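Local structure of putative mandelate racemase (Bordetella bronchiseptica, 3OZY) at residues L31-I36 and H304-I309; S51-Y56 and A278-G283. The protein is of unknown function but belongs to the enolase superfamily and probably acts on sugar diacids in a magnesium-dependent reaction. One frame throughout, in Å; residues are numbered along the deposited sequence.

Interaction 1 of 2, residues L31-I36 and H304-I309; sequences LNRQMI and HTFNDI
Strand 32-42 of the N-terminal capping domain meets the loop between strand 300-301 and helix 309-321 of the barrel. N307 makes the one direct hydrogen bond between the segments. With CG anti to its backbone N (chi1 -165°), it sends ND2 to the carbonyl O of Q34, 3.1 Å away and in the plane of that carbonyl. The same amide nitrogen binds the anti lone pair of D308 OD2 at 2.9 Å, almost in its own amide plane, so two acceptors fix the rotation of the group; S51 OG is the further partner of D308 OD2. M35 reaches across D308 at about a right angle, its CE 3.6 Å from D308 OD2. R33, bent at chi2 and chi3, lays its guanidinium nearly parallel to the F306 ring (planes 11° apart), with R33 NH2 3.2 Å from F306 CE2, while NH1 forms a salt bridge with D331. One water joins R33 NH2 to N307 OD1; another accepts weakly from R33 NE and can donate to the backbone oxygens of Q34 and N307, though perhaps not both at once. D308 OD1 accepts from T311 N, a side-chain N-cap on barrel helix 309-321.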
ATOM      1  N   LEU A  31     -12.980  -1.135  19.313  1.00  8.30           N
ATOM      2  CA  LEU A  31     -14.433  -1.030  19.420  1.00  7.70           C
ATOM      3  C   LEU A  31     -15.129  -2.372  19.201  1.00  8.98           C
ATOM      4  O   LEU A  31     -16.013  -2.757  19.974  1.00  8.97           O
ATOM      5  CB  LEU A  31     -14.953   0.012  18.423  1.00  9.20           C
ATOM      6  CG  LEU A  31     -14.360   1.421  18.559  1.00  8.23           C
ATOM      7  CD1 LEU A  31     -14.811   2.326  17.407  1.00 11.48           C
ATOM      8  CD2 LEU A  31     -14.679   2.046  19.921  1.00 11.75           C
ATOM      9  N   ASN A  32     -14.745  -3.081  18.142  1.00  8.19           N
ATOM     10  CA  ASN A  32     -15.264  -4.417  17.865  1.00  8.74           C
ATOM     11  C   ASN A  32     -14.152  -5.229  17.244  1.00  7.91           C
ATOM     12  O   ASN A  32     -13.433  -4.706  16.396  1.00 10.61           O
ATOM     13  CB  ASN A  32     -16.459  -4.370  16.903  1.00  9.27           C
ATOM     14  CG  ASN A  32     -17.649  -3.649  17.492  1.00  9.85           C
ATOM     15  OD1 ASN A  32     -18.440  -4.239  18.243  1.00  9.92           O
ATOM     16  ND2 ASN A  32     -17.788  -2.368  17.163  1.00  9.83           N
ATOM     17  N   ARG A  33     -13.979  -6.477  17.669  1.00  7.71           N
ATOM     18  CA  ARG A  33     -12.985  -7.339  17.042  1.00  7.30           C
ATOM     19  C   ARG A  33     -13.595  -7.975  15.798  1.00  9.43           C
ATOM     20  O   ARG A  33     -14.597  -8.695  15.865  1.00  8.96           O
ATOM     21  CB  ARG A  33     -12.450  -8.390  18.024  1.00  7.63           C
ATOM     22  CG  ARG A  33     -11.760  -7.798  19.277  1.00  7.19           C
ATOM     23  CD  ARG A  33     -10.672  -6.746  18.938  1.00  7.10           C
ATOM     24  NE  ARG A  33      -9.573  -7.317  18.159  1.00  8.24           N
ATOM     25  CZ  ARG A  33      -8.514  -7.926  18.678  1.00  7.78           C
ATOM     26  NH1 ARG A  33      -8.360  -8.038  19.992  1.00  8.89           N
ATOM     27  NH2 ARG A  33      -7.586  -8.418  17.871  1.00  8.12           N
ATOM     28  N   GLN A  34     -12.996  -7.677  14.653  1.00  7.73           N
ATOM     29  CA  GLN A  34     -13.558  -8.067  13.371  1.00  7.21           C
ATOM     30  C   GLN A  34     -12.566  -8.882  12.559  1.00  8.06           C
ATOM     31  O   GLN A  34     -11.366  -8.909  12.852  1.00  8.59           O
ATOM     32  CB  GLN A  34     -13.955  -6.819  12.577  1.00  8.30           C
ATOM     33  CG  GLN A  34     -14.914  -5.908  13.341  1.00  8.43           C
ATOM     34  CD  GLN A  34     -15.485  -4.777  12.500  1.00  9.40           C
ATOM     35  OE1 GLN A  34     -14.861  -4.294  11.549  1.00 10.11           O
ATOM     36  NE2 GLN A  34     -16.682  -4.338  12.858  1.00  9.34           N
ATOM     37  N   MET A  35     -13.081  -9.531  11.520  1.00  8.33           N
ATOM     38  CA  MET A  35     -12.235 -10.242  10.572  1.00  7.55           C
ATOM     39  C   MET A  35     -13.024 -10.559   9.323  1.00  8.33           C
ATOM     40  O   MET A  35     -14.260 -10.489   9.304  1.00  9.14           O
ATOM     41  CB  MET A  35     -11.735 -11.564  11.164  1.00  8.54           C
ATOM     42  CG  MET A  35     -12.833 -12.618  11.320  1.00  9.84           C
ATOM     43  SD  MET A  35     -12.258 -14.170  12.040  1.00  9.30           S
ATOM     44  CE  MET A  35     -11.231 -14.778  10.702  1.00  8.75           C
ATOM     45  N   ILE A  36     -12.287 -10.886   8.271  1.00  8.04           N
ATOM     46  CA  ILE A  36     -12.831 -11.630   7.149  1.00  7.77           C
ATOM     47  C   ILE A  36     -12.406 -13.081   7.294  1.00  8.19           C
ATOM     48  O   ILE A  36     -11.224 -13.374   7.471  1.00  8.37           O
ATOM     49  CB  ILE A  36     -12.262 -11.119   5.811  1.00  8.09           C
ATOM     50  CG1 ILE A  36     -12.829  -9.747   5.461  1.00  9.82           C
ATOM     51  CG2 ILE A  36     -12.538 -12.127   4.692  1.00 11.17           C
ATOM     52  CD1 ILE A  36     -14.303  -9.760   5.072  1.00 11.26           C
ATOM     53  N   HIS A 304       4.208 -10.689  13.937  1.00  6.40           N
ATOM     54  CA  HIS A 304       2.958 -10.188  14.472  1.00  6.17           C
ATOM     55  C   HIS A 304       1.874 -11.220  14.128  1.00  6.53           C
ATOM     56  O   HIS A 304       1.903 -11.817  13.045  1.00  7.27           O
ATOM     57  CB  HIS A 304       2.667  -8.842  13.797  1.00  7.64           C
ATOM     58  CG  HIS A 304       1.288  -8.314  14.040  1.00  5.65           C
ATOM     59  ND1 HIS A 304       0.198  -8.712  13.297  1.00  6.96           N
ATOM     60  CD2 HIS A 304       0.833  -7.388  14.914  1.00  6.45           C
ATOM     61  CE1 HIS A 304      -0.879  -8.070  13.721  1.00  7.60           C
ATOM     62  NE2 HIS A 304      -0.518  -7.255  14.699  1.00  7.90           N
ATOM     63  N   THR A 305       0.939 -11.459  15.053  1.00  7.08           N
ATOM     64  CA  THR A 305      -0.113 -12.464  14.846  1.00  6.68           C
ATOM     65  C   THR A 305      -1.512 -11.967  15.235  1.00  6.75           C
ATOM     66  O   THR A 305      -2.487 -12.716  15.153  1.00  8.72           O
ATOM     67  CB  THR A 305       0.150 -13.698  15.702  1.00  6.40           C
ATOM     68  OG1 THR A 305      -0.095 -13.354  17.070  1.00  7.30           O
ATOM     69  CG2 THR A 305       1.579 -14.193  15.546  1.00  8.18           C
ATOM     70  N   PHE A 306      -1.602 -10.707  15.641  1.00  7.54           N
ATOM     71  CA  PHE A 306      -2.747 -10.184  16.390  1.00  7.31           C
ATOM     72  C   PHE A 306      -3.922  -9.798  15.486  1.00  8.22           C
ATOM     73  O   PHE A 306      -3.876  -8.768  14.818  1.00  8.17           O
ATOM     74  CB  PHE A 306      -2.240  -8.965  17.166  1.00  8.12           C
ATOM     75  CG  PHE A 306      -3.149  -8.462  18.271  1.00  7.42           C
ATOM     76  CD1 PHE A 306      -2.901  -8.806  19.601  1.00  6.60           C
ATOM     77  CD2 PHE A 306      -4.157  -7.556  18.000  1.00  8.27           C
ATOM     78  CE1 PHE A 306      -3.672  -8.291  20.626  1.00  7.54           C
ATOM     79  CE2 PHE A 306      -4.942  -7.047  19.023  1.00  6.74           C
ATOM     80  CZ  PHE A 306      -4.692  -7.423  20.340  1.00  7.86           C
ATOM     81  N   ASN A 307      -4.952 -10.650  15.457  1.00  8.37           N
ATOM     82  CA  ASN A 307      -6.287 -10.295  14.957  1.00  8.33           C
ATOM     83  C   ASN A 307      -7.322 -11.349  15.311  1.00  7.33           C
ATOM     84  O   ASN A 307      -8.388 -11.020  15.824  1.00  8.17           O
ATOM     85  CB  ASN A 307      -6.337 -10.037  13.449  1.00  7.47           C
ATOM     86  CG  ASN A 307      -7.623  -9.340  13.043  1.00  6.94           C
ATOM     87  OD1 ASN A 307      -7.797  -8.159  13.318  1.00  8.56           O
ATOM     88  ND2 ASN A 307      -8.548 -10.080  12.431  1.00  7.94           N
ATOM     89  N   ASP A 308      -7.029 -12.609  15.017  1.00  6.75           N
ATOM     90  CA  ASP A 308      -7.995 -13.682  15.254  1.00  7.72           C
ATOM     91  C   ASP A 308      -7.267 -15.021  15.341  1.00  8.32           C
ATOM     92  O   ASP A 308      -6.058 -15.086  15.132  1.00  8.64           O
ATOM     93  CB  ASP A 308      -9.054 -13.690  14.149  1.00  8.42           C
ATOM     94  CG  ASP A 308      -8.442 -13.863  12.768  1.00  7.55           C
ATOM     95  OD1 ASP A 308      -7.934 -14.972  12.502  1.00  8.59           O
ATOM     96  OD2 ASP A 308      -8.463 -12.908  11.967  1.00  8.69           O
ATOM     97  N   ILE A 309      -7.987 -16.092  15.648  1.00  8.33           N
ATOM     98  CA  ILE A 309      -7.328 -17.367  15.875  1.00  8.17           C
ATOM     99  C   ILE A 309      -6.726 -17.952  14.591  1.00  8.94           C
ATOM    100  O   ILE A 309      -5.796 -18.751  14.647  1.00  7.84           O
ATOM    101  CB  ILE A 309      -8.272 -18.384  16.562  1.00  7.90           C
ATOM    102  CG1 ILE A 309      -7.474 -19.531  17.198  1.00 10.70           C
ATOM    103  CG2 ILE A 309      -9.304 -18.905  15.578  1.00 10.26           C
ATOM    104  CD1 ILE A 309      -6.598 -19.113  18.354  1.00 10.87           C
TER
HETATM  105  O   HOH W   1      -9.999  -8.693  15.510  1.00  8.53           O
HETATM  106  O   HOH W   2      -7.036  -6.749  15.531  1.00  9.43           O

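Interaction 2 of 2, residues S51-Y56 and A278-G283; sequences SPSGPY and ASRAGG
S279, the first residue of 278-283 to meet 51-56, lies where the two backbones run closest, its CA 4.9 Å from that of P52. Its OG occupies the crowded position between backbone N and carbonyl carbon (chi1 69°), and S279 OG comes within 3.3 Å of S53 CB while hydrogen-bonding to D277. S279 O, for its part, receives a CA-H...O contact from P52 CA at 3.4 Å. A water hydrogen-bonded to S53 OG also gives S279 OG a weak bond. Here S51 OG, also bonded to D308, accepts from S53 N in an ST turn. R280 follows and does most of the work. Its chain bends at chi3 (73°), bringing the guanidinium alongside the loop, where R280 NH1 donates to S53 OG at 3.0 Å, in the guanidinium plane, and more weakly to G54 O at 2.8 Å, the N-H...O angle being only 126°. Y56 OH sits over the centre of one guanidinium face, 3.2 Å from R280 CZ; it is not hydrogen-bonded to R280 but pairs with Y257 OH. NE donates to E254 O, and NH2 to N255 OD1 and to a water, which in turn donates to P55 O, the residue after a cis peptide. Every nitrogen of this buried group is thus occupied and its plane held. Farther on, a side chain at G282 or G283 would run into the carbonyl O of the preceding residue, and G283 is the N-cap residue of helix 284-296. The R280 side chain lies about 8 Å from a bound magnesium ion, where capping-domain loop and barrel loop meet, as in the enolase superfamily generally.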
ATOM      1  N   SER A  51      -7.554 -15.824   6.833  1.00  8.79           N
ATOM      2  CA  SER A  51      -7.901 -14.496   7.335  1.00  7.94           C
ATOM      3  C   SER A  51      -6.839 -13.508   6.886  1.00  6.97           C
ATOM      4  O   SER A  51      -5.648 -13.798   7.009  1.00  7.80           O
ATOM      5  CB  SER A  51      -7.938 -14.483   8.864  1.00  8.41           C
ATOM      6  OG  SER A  51      -8.019 -13.146   9.339  1.00  7.44           O
ATOM      7  N   PRO A  52      -7.260 -12.335   6.386  1.00  6.72           N
ATOM      8  CA  PRO A  52      -6.349 -11.244   6.001  1.00  6.76           C
ATOM      9  C   PRO A  52      -6.105 -10.238   7.130  1.00  6.65           C
ATOM     10  O   PRO A  52      -5.759  -9.086   6.862  1.00  7.85           O
ATOM     11  CB  PRO A  52      -7.118 -10.551   4.878  1.00  7.50           C
ATOM     12  CG  PRO A  52      -8.560 -10.683   5.352  1.00  8.17           C
ATOM     13  CD  PRO A  52      -8.638 -12.081   5.923  1.00  7.27           C
ATOM     14  N   SER A  53      -6.298 -10.679   8.372  1.00  6.58           N
ATOM     15  CA  SER A  53      -5.991  -9.870   9.546  1.00  7.50           C
ATOM     16  C   SER A  53      -6.882  -8.624   9.650  1.00  7.46           C
ATOM     17  O   SER A  53      -7.976  -8.558   9.078  1.00  7.56           O
ATOM     18  CB  SER A  53      -4.498  -9.513   9.547  1.00  7.32           C
ATOM     19  OG  SER A  53      -4.093  -8.897  10.759  1.00  6.93           O
ATOM     20  N   GLY A  54      -6.408  -7.645  10.407  1.00  6.86           N
ATOM     21  CA  GLY A  54      -7.153  -6.423  10.664  1.00  7.90           C
ATOM     22  C   GLY A  54      -6.379  -5.588  11.665  1.00  6.66           C
ATOM     23  O   GLY A  54      -5.363  -6.036  12.182  1.00  7.07           O
ATOM     24  N   PRO A  55      -6.846  -4.371  11.957  1.00  7.17           N
ATOM     25  CA  PRO A  55      -8.050  -3.767  11.385  1.00  7.57           C
ATOM     26  C   PRO A  55      -7.821  -3.246   9.968  1.00  9.12           C
ATOM     27  O   PRO A  55      -6.886  -2.481   9.697  1.00  9.16           O
ATOM     28  CB  PRO A  55      -8.350  -2.608  12.344  1.00  7.68           C
ATOM     29  CG  PRO A  55      -7.004  -2.250  12.930  1.00  9.46           C
ATOM     30  CD  PRO A  55      -6.228  -3.534  13.002  1.00  8.33           C
ATOM     31  N   TYR A  56      -8.692  -3.694   9.073  1.00  7.97           N
ATOM     32  CA  TYR A  56      -8.832  -3.144   7.730  1.00  8.09           C
ATOM     33  C   TYR A  56     -10.330  -3.172   7.462  1.00  7.91           C
ATOM     34  O   TYR A  56     -11.006  -4.143   7.836  1.00  8.52           O
ATOM     35  CB  TYR A  56      -8.179  -4.039   6.676  1.00  8.25           C
ATOM     36  CG  TYR A  56      -6.714  -4.377   6.840  1.00  7.34           C
ATOM     37  CD1 TYR A  56      -5.725  -3.442   6.565  1.00  7.55           C
ATOM     38  CD2 TYR A  56      -6.324  -5.661   7.180  1.00  7.02           C
ATOM     39  CE1 TYR A  56      -4.374  -3.767   6.676  1.00  7.63           C
ATOM     40  CE2 TYR A  56      -4.991  -5.997   7.295  1.00  8.11           C
ATOM     41  CZ  TYR A  56      -4.017  -5.049   7.029  1.00  6.45           C
ATOM     42  OH  TYR A  56      -2.677  -5.390   7.135  1.00  7.45           O
ATOM     43  N   ALA A 278       2.121 -13.605   8.511  1.00  6.75           N
ATOM     44  CA  ALA A 278       1.651 -14.386   7.366  1.00  6.80           C
ATOM     45  C   ALA A 278       0.308 -13.900   6.817  1.00  7.84           C
ATOM     46  O   ALA A 278       0.029 -14.065   5.627  1.00  7.46           O
ATOM     47  CB  ALA A 278       1.563 -15.859   7.724  1.00  8.63           C
ATOM     48  N   SER A 279      -0.525 -13.323   7.688  1.00  6.03           N
ATOM     49  CA  SER A 279      -1.864 -12.868   7.299  1.00  6.53           C
ATOM     50  C   SER A 279      -1.927 -11.416   6.809  1.00  5.81           C
ATOM     51  O   SER A 279      -3.009 -10.928   6.475  1.00  6.97           O
ATOM     52  CB  SER A 279      -2.857 -13.054   8.454  1.00  5.87           C
ATOM     53  OG  SER A 279      -2.568 -12.159   9.518  1.00  7.46           O
ATOM     54  N   ARG A 280      -0.780 -10.731   6.783  1.00  6.01           N
ATOM     55  CA  ARG A 280      -0.724  -9.331   6.359  1.00  6.47           C
ATOM     56  C   ARG A 280       0.300  -9.071   5.258  1.00  6.66           C
ATOM     57  O   ARG A 280       0.017  -8.340   4.313  1.00  7.40           O
ATOM     58  CB  ARG A 280      -0.397  -8.404   7.548  1.00  5.77           C
ATOM     59  CG  ARG A 280      -1.381  -8.482   8.699  1.00  6.57           C
ATOM     60  CD  ARG A 280      -0.856  -7.784   9.964  1.00  7.17           C
ATOM     61  NE  ARG A 280      -0.857  -6.319   9.901  1.00  6.82           N
ATOM     62  CZ  ARG A 280      -1.903  -5.558  10.196  1.00  7.65           C
ATOM     63  NH1 ARG A 280      -3.052  -6.126  10.545  1.00  7.53           N
ATOM     64  NH2 ARG A 280      -1.809  -4.229  10.147  1.00  7.92           N
ATOM     65  N   ALA A 281       1.492  -9.653   5.396  1.00  6.51           N
ATOM     66  CA  ALA A 281       2.647  -9.248   4.598  1.00  6.01           C
ATOM     67  C   ALA A 281       2.728  -9.963   3.255  1.00  5.97           C
ATOM     68  O   ALA A 281       3.638  -9.684   2.471  1.00  6.82           O
ATOM     69  CB  ALA A 281       3.933  -9.465   5.400  1.00  8.83           C
ATOM     70  N   GLY A 282       1.798 -10.881   3.002  1.00  6.30           N
ATOM     71  CA  GLY A 282       1.691 -11.532   1.706  1.00  6.59           C
ATOM     72  C   GLY A 282       1.197 -12.970   1.749  1.00  9.26           C
ATOM     73  O   GLY A 282       0.853 -13.528   0.702  1.00 12.61           O
ATOM     74  N   GLY A 283       1.151 -13.591   2.929  1.00  7.08           N
ATOM     75  CA  GLY A 283       0.690 -14.969   3.028  1.00  8.30           C
ATOM     76  C   GLY A 283       1.687 -15.851   3.746  1.00  6.98           C
ATOM     77  O   GLY A 283       2.765 -15.392   4.122  1.00  8.28           O
TER
HETATM   78  O   HOH W   3      -2.991 -10.708  12.463  1.00  7.78           O
HETATM   79  O   HOH W   4      -4.167  -2.414  10.344  1.00  8.26           O

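From the N terminus the chain passes through strand 32-42 and, after strand 48-50, into the loop 51-56. Most of the barrel follows before residues 278-283 return to that loop and close interaction 2; the chain then runs through helix 284-296 and strand 300-301 to 304-309, which closes interaction 1. Interaction 2 is therefore nested inside the larger loop, and the two do not cross. Both join the N-terminal domain to loops that follow successive barrel strands, 273-274 and 300-301. Their centres lie 9 Å apart and they touch directly, meeting through S51 and D308, while N307 packs on S53 and G54.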